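Local coordinates for Slr0280 protein (Synechocystis sp., PDB 5H3K), which is of unknown function but belongs to the phosphodiester glycosidase (NAGPA) family and may therefore cleave a sugar phosphodiester, at residues A[300-305]-A[540-545]; A[378-383]-A[490-495]; A[503-508]-A[573-578]. All blocks are in the same frame, centred on the assembly; numbering follows the deposited sequence.

Contact 1: residues A[300-305]-A[540-545]; sequences INPRSP and GNIILV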
# COMPACT_ATOMS: atom_id res chain seq x y z
N ILE A 300 2.37 12.51 6.46
CA ILE A 300 1.01 12.89 6.78
C ILE A 300 0.99 13.52 8.16
O ILE A 300 1.52 12.95 9.12
CB ILE A 300 0.08 11.65 6.82
CG1 ILE A 300 0.02 10.95 5.46
CG2 ILE A 300 -1.31 12.03 7.29
CD1 ILE A 300 0.76 9.61 5.42
N ASN A 301 0.40 14.71 8.27
CA ASN A 301 0.17 15.33 9.57
C ASN A 301 -1.16 14.83 10.11
O ASN A 301 -2.22 15.27 9.66
CB ASN A 301 0.15 16.86 9.43
CG ASN A 301 -0.09 17.56 10.77
OD1 ASN A 301 -0.41 16.92 11.78
ND2 ASN A 301 0.04 18.88 10.78
N PRO A 302 -1.12 13.93 11.11
CA PRO A 302 -2.33 13.26 11.59
C PRO A 302 -3.18 14.20 12.44
O PRO A 302 -4.26 13.83 12.91
CB PRO A 302 -1.77 12.12 12.45
CG PRO A 302 -0.50 12.69 13.02
CD PRO A 302 0.06 13.60 11.94
N ARG A 303 -2.70 15.43 12.62
CA ARG A 303 -3.43 16.46 13.34
C ARG A 303 -4.17 17.41 12.40
O ARG A 303 -4.95 18.25 12.85
CB ARG A 303 -2.48 17.25 14.25
CG ARG A 303 -1.95 16.45 15.43
CD ARG A 303 -0.60 16.95 15.89
NE ARG A 303 0.49 16.49 15.03
CZ ARG A 303 1.34 17.30 14.40
NH1 ARG A 303 1.24 18.61 14.53
NH2 ARG A 303 2.31 16.79 13.64
N SER A 304 -3.91 17.30 11.09
CA SER A 304 -4.64 18.09 10.10
C SER A 304 -6.11 17.72 10.15
O SER A 304 -6.46 16.55 10.32
CB SER A 304 -4.10 17.88 8.69
OG SER A 304 -2.81 18.45 8.55
N PRO A 305 -6.99 18.72 10.01
CA PRO A 305 -8.43 18.47 10.16
C PRO A 305 -8.94 17.47 9.14
O PRO A 305 -8.63 17.58 7.95
CB PRO A 305 -9.06 19.86 9.92
CG PRO A 305 -7.94 20.84 10.19
CD PRO A 305 -6.69 20.14 9.73
N GLY A 540 5.82 14.75 15.03
CA GLY A 540 4.72 13.83 15.21
C GLY A 540 3.97 13.64 13.90
O GLY A 540 2.82 13.21 13.92
N ASN A 541 4.61 13.96 12.78
CA ASN A 541 4.06 13.58 11.48
C ASN A 541 4.36 12.11 11.20
O ASN A 541 5.42 11.61 11.57
CB ASN A 541 4.63 14.42 10.33
CG ASN A 541 4.18 15.87 10.38
OD1 ASN A 541 3.05 16.18 10.77
ND2 ASN A 541 5.08 16.77 9.99
N ILE A 542 3.44 11.44 10.51
CA ILE A 542 3.61 10.04 10.16
C ILE A 542 4.26 9.93 8.80
O ILE A 542 3.86 10.63 7.86
CB ILE A 542 2.26 9.32 10.16
CG1 ILE A 542 1.69 9.30 11.59
CG2 ILE A 542 2.38 7.91 9.54
CD1 ILE A 542 0.22 8.91 11.66
N ILE A 543 5.27 9.08 8.67
CA ILE A 543 5.89 8.85 7.37
C ILE A 543 5.66 7.41 6.94
O ILE A 543 5.92 6.48 7.69
CB ILE A 543 7.41 9.13 7.41
CG1 ILE A 543 7.69 10.45 8.12
CG2 ILE A 543 7.98 9.17 6.00
CD1 ILE A 543 9.13 10.62 8.54
N LEU A 544 5.10 7.24 5.75
CA LEU A 544 4.99 5.92 5.14
C LEU A 544 6.15 5.82 4.16
O LEU A 544 6.36 6.73 3.34
CB LEU A 544 3.66 5.77 4.41
CG LEU A 544 2.39 6.10 5.21
CD1 LEU A 544 1.15 5.83 4.36
CD2 LEU A 544 2.32 5.31 6.50
N VAL A 545 6.90 4.73 4.22
CA VAL A 545 8.17 4.61 3.49
C VAL A 545 8.27 3.31 2.68
O VAL A 545 8.01 2.24 3.22
CB VAL A 545 9.36 4.61 4.48
CG1 VAL A 545 10.70 4.56 3.73
CG2 VAL A 545 9.29 5.82 5.40

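Contact 2: residues A[378-383]-A[490-495]; sequences QTTFGR and EAFNAF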
# COMPACT_ATOMS: atom_id res chain seq x y z
N GLN A 378 -2.54 11.10 17.95
CA GLN A 378 -1.58 10.55 18.89
C GLN A 378 -1.20 9.13 18.51
O GLN A 378 -2.05 8.36 18.06
CB GLN A 378 -2.15 10.56 20.30
CG GLN A 378 -2.41 11.98 20.84
CD GLN A 378 -3.19 11.96 22.13
OE1 GLN A 378 -4.25 11.33 22.22
NE2 GLN A 378 -2.66 12.63 23.15
N THR A 379 0.08 8.79 18.71
CA THR A 379 0.59 7.45 18.38
C THR A 379 1.38 6.84 19.54
O THR A 379 1.82 7.55 20.44
CB THR A 379 1.53 7.46 17.15
OG1 THR A 379 2.68 8.26 17.43
CG2 THR A 379 0.82 8.00 15.92
N THR A 380 1.56 5.53 19.49
CA THR A 380 2.50 4.84 20.38
C THR A 380 3.11 3.67 19.62
O THR A 380 2.48 3.14 18.70
CB THR A 380 1.85 4.34 21.70
OG1 THR A 380 2.87 4.12 22.68
CG2 THR A 380 1.06 3.03 21.49
N PHE A 381 4.34 3.31 19.98
CA PHE A 381 5.06 2.20 19.36
C PHE A 381 5.54 1.29 20.48
O PHE A 381 5.83 1.76 21.59
CB PHE A 381 6.30 2.70 18.59
CG PHE A 381 6.00 3.46 17.31
CD1 PHE A 381 5.45 4.74 17.34
CD2 PHE A 381 6.35 2.92 16.07
CE1 PHE A 381 5.21 5.45 16.15
CE2 PHE A 381 6.12 3.62 14.89
CZ PHE A 381 5.54 4.89 14.93
N GLY A 382 5.66 0.00 20.20
CA GLY A 382 6.19 -0.90 21.20
C GLY A 382 6.11 -2.32 20.71
O GLY A 382 5.73 -2.55 19.57
N ARG A 383 6.46 -3.27 21.57
CA ARG A 383 6.34 -4.68 21.22
C ARG A 383 5.11 -5.21 21.93
O ARG A 383 5.05 -5.26 23.16
CB ARG A 383 7.61 -5.43 21.61
CG ARG A 383 8.83 -4.86 20.88
CD ARG A 383 10.06 -5.73 21.05
NE ARG A 383 11.20 -5.22 20.28
CZ ARG A 383 12.05 -4.28 20.72
NH1 ARG A 383 11.89 -3.73 21.91
NH2 ARG A 383 13.05 -3.89 19.95
N GLU A 490 1.15 -1.40 28.70
CA GLU A 490 -0.11 -0.79 29.12
C GLU A 490 -0.60 0.36 28.24
O GLU A 490 -1.81 0.53 28.05
CB GLU A 490 -0.01 -0.35 30.58
CG GLU A 490 -1.34 0.04 31.25
CD GLU A 490 -2.34 -1.11 31.34
OE1 GLU A 490 -1.94 -2.30 31.24
OE2 GLU A 490 -3.55 -0.82 31.52
N ALA A 491 0.32 1.16 27.70
CA ALA A 491 -0.08 2.31 26.89
C ALA A 491 -0.92 1.95 25.67
O ALA A 491 -1.68 2.78 25.18
CB ALA A 491 1.14 3.13 26.46
N PHE A 492 -0.78 0.72 25.18
CA PHE A 492 -1.53 0.30 24.00
C PHE A 492 -3.03 0.27 24.27
O PHE A 492 -3.83 0.43 23.34
CB PHE A 492 -1.05 -1.05 23.48
CG PHE A 492 0.10 -0.95 22.51
CD1 PHE A 492 -0.14 -0.77 21.16
CD2 PHE A 492 1.41 -1.05 22.95
CE1 PHE A 492 0.92 -0.68 20.24
CE2 PHE A 492 2.48 -0.96 22.06
CZ PHE A 492 2.23 -0.77 20.70
N ASN A 493 -3.42 0.09 25.52
CA ASN A 493 -4.84 0.03 25.86
C ASN A 493 -5.60 1.34 25.59
O ASN A 493 -6.84 1.36 25.51
CB ASN A 493 -5.03 -0.43 27.30
CG ASN A 493 -4.51 -1.82 27.51
OD1 ASN A 493 -5.10 -2.79 27.02
ND2 ASN A 493 -3.39 -1.93 28.21
N ALA A 494 -4.86 2.43 25.45
CA ALA A 494 -5.48 3.72 25.18
C ALA A 494 -5.88 3.90 23.72
O ALA A 494 -6.68 4.79 23.40
CB ALA A 494 -4.54 4.85 25.60
N PHE A 495 -5.35 3.07 22.82
CA PHE A 495 -5.50 3.35 21.39
C PHE A 495 -6.45 2.39 20.69
O PHE A 495 -6.28 1.17 20.78
CB PHE A 495 -4.13 3.37 20.70
CG PHE A 495 -3.19 4.41 21.24
CD1 PHE A 495 -3.20 5.70 20.73
CD2 PHE A 495 -2.32 4.11 22.29
CE1 PHE A 495 -2.33 6.69 21.25
CE2 PHE A 495 -1.46 5.08 22.82
CZ PHE A 495 -1.46 6.37 22.29

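Contact 3: residues A[503-508]-A[573-578]; sequences PLLIDQ and ALNLDG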
# COMPACT_ATOMS: atom_id res chain seq x y z
N PRO A 503 10.42 -6.10 12.48
CA PRO A 503 10.69 -5.71 13.87
C PRO A 503 10.58 -4.21 14.10
O PRO A 503 10.59 -3.41 13.16
CB PRO A 503 12.12 -6.20 14.12
CG PRO A 503 12.71 -6.44 12.75
CD PRO A 503 11.59 -6.65 11.78
N LEU A 504 10.46 -3.84 15.37
CA LEU A 504 10.57 -2.43 15.75
C LEU A 504 12.01 -2.01 15.45
O LEU A 504 12.96 -2.70 15.84
CB LEU A 504 10.26 -2.27 17.23
CG LEU A 504 10.16 -0.85 17.76
CD1 LEU A 504 8.99 -0.13 17.10
CD2 LEU A 504 9.98 -0.90 19.28
N LEU A 505 12.19 -0.89 14.74
CA LEU A 505 13.54 -0.51 14.29
C LEU A 505 14.11 0.67 15.08
O LEU A 505 15.28 0.65 15.47
CB LEU A 505 13.54 -0.18 12.79
CG LEU A 505 13.19 -1.34 11.86
CD1 LEU A 505 13.13 -0.85 10.41
CD2 LEU A 505 14.20 -2.47 12.00
N ILE A 506 13.29 1.70 15.29
CA ILE A 506 13.75 2.89 16.01
C ILE A 506 12.75 3.25 17.12
O ILE A 506 11.53 3.22 16.90
CB ILE A 506 13.93 4.09 15.05
CG1 ILE A 506 14.87 3.71 13.90
CG2 ILE A 506 14.44 5.32 15.81
CD1 ILE A 506 15.06 4.80 12.85
N ASP A 507 13.26 3.59 18.30
CA ASP A 507 12.39 3.96 19.41
C ASP A 507 13.00 5.12 20.19
O ASP A 507 14.12 5.01 20.70
CB ASP A 507 12.16 2.76 20.34
CG ASP A 507 11.06 3.03 21.36
OD1 ASP A 507 11.35 3.63 22.41
OD2 ASP A 507 9.91 2.62 21.11
N GLN A 508 12.26 6.23 20.24
CA GLN A 508 12.73 7.48 20.86
C GLN A 508 14.13 7.84 20.39
O GLN A 508 15.01 8.12 21.20
CB GLN A 508 12.70 7.38 22.39
CG GLN A 508 11.45 6.70 22.97
CD GLN A 508 10.17 7.52 22.84
OE1 GLN A 508 9.90 8.14 21.80
NE2 GLN A 508 9.36 7.51 23.89
N ALA A 573 10.08 4.04 14.51
CA ALA A 573 9.92 3.41 13.21
C ALA A 573 9.63 1.92 13.36
O ALA A 573 10.29 1.23 14.14
CB ALA A 573 11.18 3.61 12.34
N LEU A 574 8.64 1.45 12.60
CA LEU A 574 8.23 0.05 12.59
C LEU A 574 8.42 -0.51 11.20
O LEU A 574 7.90 0.05 10.21
CB LEU A 574 6.75 -0.06 12.99
CG LEU A 574 6.09 -1.43 12.83
CD1 LEU A 574 6.70 -2.40 13.82
CD2 LEU A 574 4.58 -1.28 13.07
N ASN A 575 9.17 -1.60 11.10
CA ASN A 575 9.30 -2.33 9.86
C ASN A 575 7.97 -3.00 9.55
O ASN A 575 7.38 -3.64 10.42
CB ASN A 575 10.40 -3.39 9.94
CG ASN A 575 10.66 -4.05 8.60
OD1 ASN A 575 11.04 -3.38 7.62
ND2 ASN A 575 10.42 -5.36 8.52
N LEU A 576 7.48 -2.81 8.33
CA LEU A 576 6.26 -3.48 7.87
C LEU A 576 6.70 -4.61 6.96
O LEU A 576 7.91 -4.79 6.72
CB LEU A 576 5.36 -2.47 7.12
CG LEU A 576 4.83 -1.29 7.96
CD1 LEU A 576 4.08 -0.23 7.11
CD2 LEU A 576 3.94 -1.78 9.10
N ASP A 577 5.76 -5.40 6.45
CA ASP A 577 6.10 -6.48 5.51
C ASP A 577 6.81 -5.89 4.27
O ASP A 577 6.50 -4.79 3.82
CB ASP A 577 4.82 -7.23 5.13
CG ASP A 577 5.07 -8.50 4.32
OD1 ASP A 577 6.19 -9.08 4.34
OD2 ASP A 577 4.09 -8.94 3.65
N GLY A 578 7.78 -6.62 3.73
CA GLY A 578 8.53 -6.12 2.59
C GLY A 578 8.56 -7.05 1.40
O GLY A 578 7.60 -7.80 1.15

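Contact 1: residues A[300-305]-A[540-545]
Ile-300, the last residue of strand 291-300, loses more surface to this contact than any other residue, and both its backbone and its side chain take part. It faces Ile-542 as an antiparallel hydrogen-bonded pair: Ile-300 N donates to Ile-542 O at 2.8 Å, and Ile-542 N returns the bond to Ile-300 O at 2.8 Å. Both bonds lie in the plane of the accepting carbonyl, as in well-formed sheet. The two beta-branched side chains suit extended backbone and emerge on the same sheet face, but they diverge. From Ile-300, CG1 stands beside its own backbone N and carries CD1 to Leu-544, where CD1 meets CG at 3.9 Å. Ile-542 sends its CD1 the other way, to CB of Pro-302 at 3.9 Å. Strand 307-313 packs on this face through Ile-307 and Leu-309, so branched aliphatic residues are apt here. The pairing joins two neighbouring strands of an eight-stranded antiparallel sheet, at the point where strand 291-300 gives way to a type I turn running from Asn-301 to Ser-304. Asn-301 begins the turn and, with CG anti to its backbone N (chi1 -180°), brings OD1 back to accept from Arg-303 N at 2.9 Å, an Asx turn. The same OD1 lies over the centre of one face of the Arg-303 guanidinium. Pro-302, whose ring restricts phi, suits the second turn position, and Pro-302 CD rests 3.4 Å from Gly-540 O. Beside the turn, Asn-541 reaches over with OD1, which comes within 3.2 Å of Asn-301 CA. Arg-303 NH2 is 3.0 Å from Asn-541 OD1, yet the angle is too poor for a hydrogen bond. Glycine readily adopts the positive phi of Gly-540 (77°), two residues before the strand begins.

Contact 2: residues A[378-383]-A[490-495]
Thr-380 and two phenylalanines make the tight part of this contact. The Thr-380 methyl, CG2, sits over the face of the Phe-492 ring, 3.9 Å from its centroid and only 10° off the normal, a CH-pi contact. The same methyl touches Phe-495 CE2 at 3.5 Å, so it is held between two rings. With OG1 anti to its backbone N (chi1 -160°), Thr-380 places CG2 in the crowded position between N and carbonyl carbon, aimed at the aromatics. At the edge of Phe-492, Gly-382 N lies 3.6 Å from CZ; Gly-382 has no CB to crowd the ring edge, which suits glycine to the spot. The other flank is looser. There Gln-378, exposed to solvent, offers only its aliphatic CB to the edge of Phe-495, 4.0 Å from CE1, while its OE1 accepts a hydrogen bond from Asn-374. Ala-491, also exposed, merely approaches Thr-380 OG1 with its CB. No hydrogen bond crosses between the segments. The arrangement is that of a short 3-10 segment in the connection between two antiparallel strands of a mixed sheet, 481-488 and 497-500; strands 379-392 and 369-373 lie between them, and both phenylalanines pack down on the sheet at Ala-372.

Contact 3: residues A[503-508]-A[573-578]
A classic beta bulge interrupts the pairing here: Leu-505 and Ile-506 both stand opposite the single residue Ala-573. Ala-573 O accepts from both, at 2.9 Å from Leu-505 N and 3.2 Å from Ile-506 N, the latter bond nearly straight (171°) and on a lone pair. The extra residue fits because Leu-505 drops out of the extended conformation to psi -45°. Beyond the bulge Ala-573 N donates to Ile-506 O at 2.9 Å, and before it Asn-575 N reaches Pro-503 O at 3.1 Å. Alanine's small CB lets Ile-506 come close, Ile-506 CB to Ala-573 CB at 3.9 Å. The bulge also turns Leu-505 toward the partner strand, where Leu-505 CD1 lies 3.8 Å from Asn-575 CB and the side chain meets Phe-561 and Leu-565 of helix 558-567. An alanine here would remove CG and both methyls, and would probably lose the contact with Asn-575 CB and weaken the packing of the bulge on that helix. Pro-503, preceded by a cis peptide, runs alongside Asn-575, with Pro-503 CD 3.7 Å from Asn-575 ND2. ND2 donates to Gly-502 O, so the buried amide nitrogen has an acceptor. Strands 504-507 and 572-576 are antiparallel neighbours. Helix 558-567 also packs on Ala-573 and Asn-575, and strand 531-536 flanks 572-576 on its other edge.

Overall arrangement
Contacts 1 and 3 belong to the same eight-stranded antiparallel sheet, their centres about 16 Å apart, with strand 531-536 between strands 542-547 and 572-576. Along the chain their segments alternate, 300-305, 503-508, 540-545, 573-578, so the sheet is assembled from remote parts of the sequence. Contact 2 lies wholly within the span between the segments of contact 1 and closes before contact 3 opens. It packs a loop segment on a strand of a separate mixed sheet, about 17 Å from contact 1 and 15 Å from contact 3, centre to centre. The two sheets, built from distant parts of the sequence, are packed together through Phe-381, whose ring meets Ala-573, Leu-574 and Leu-504.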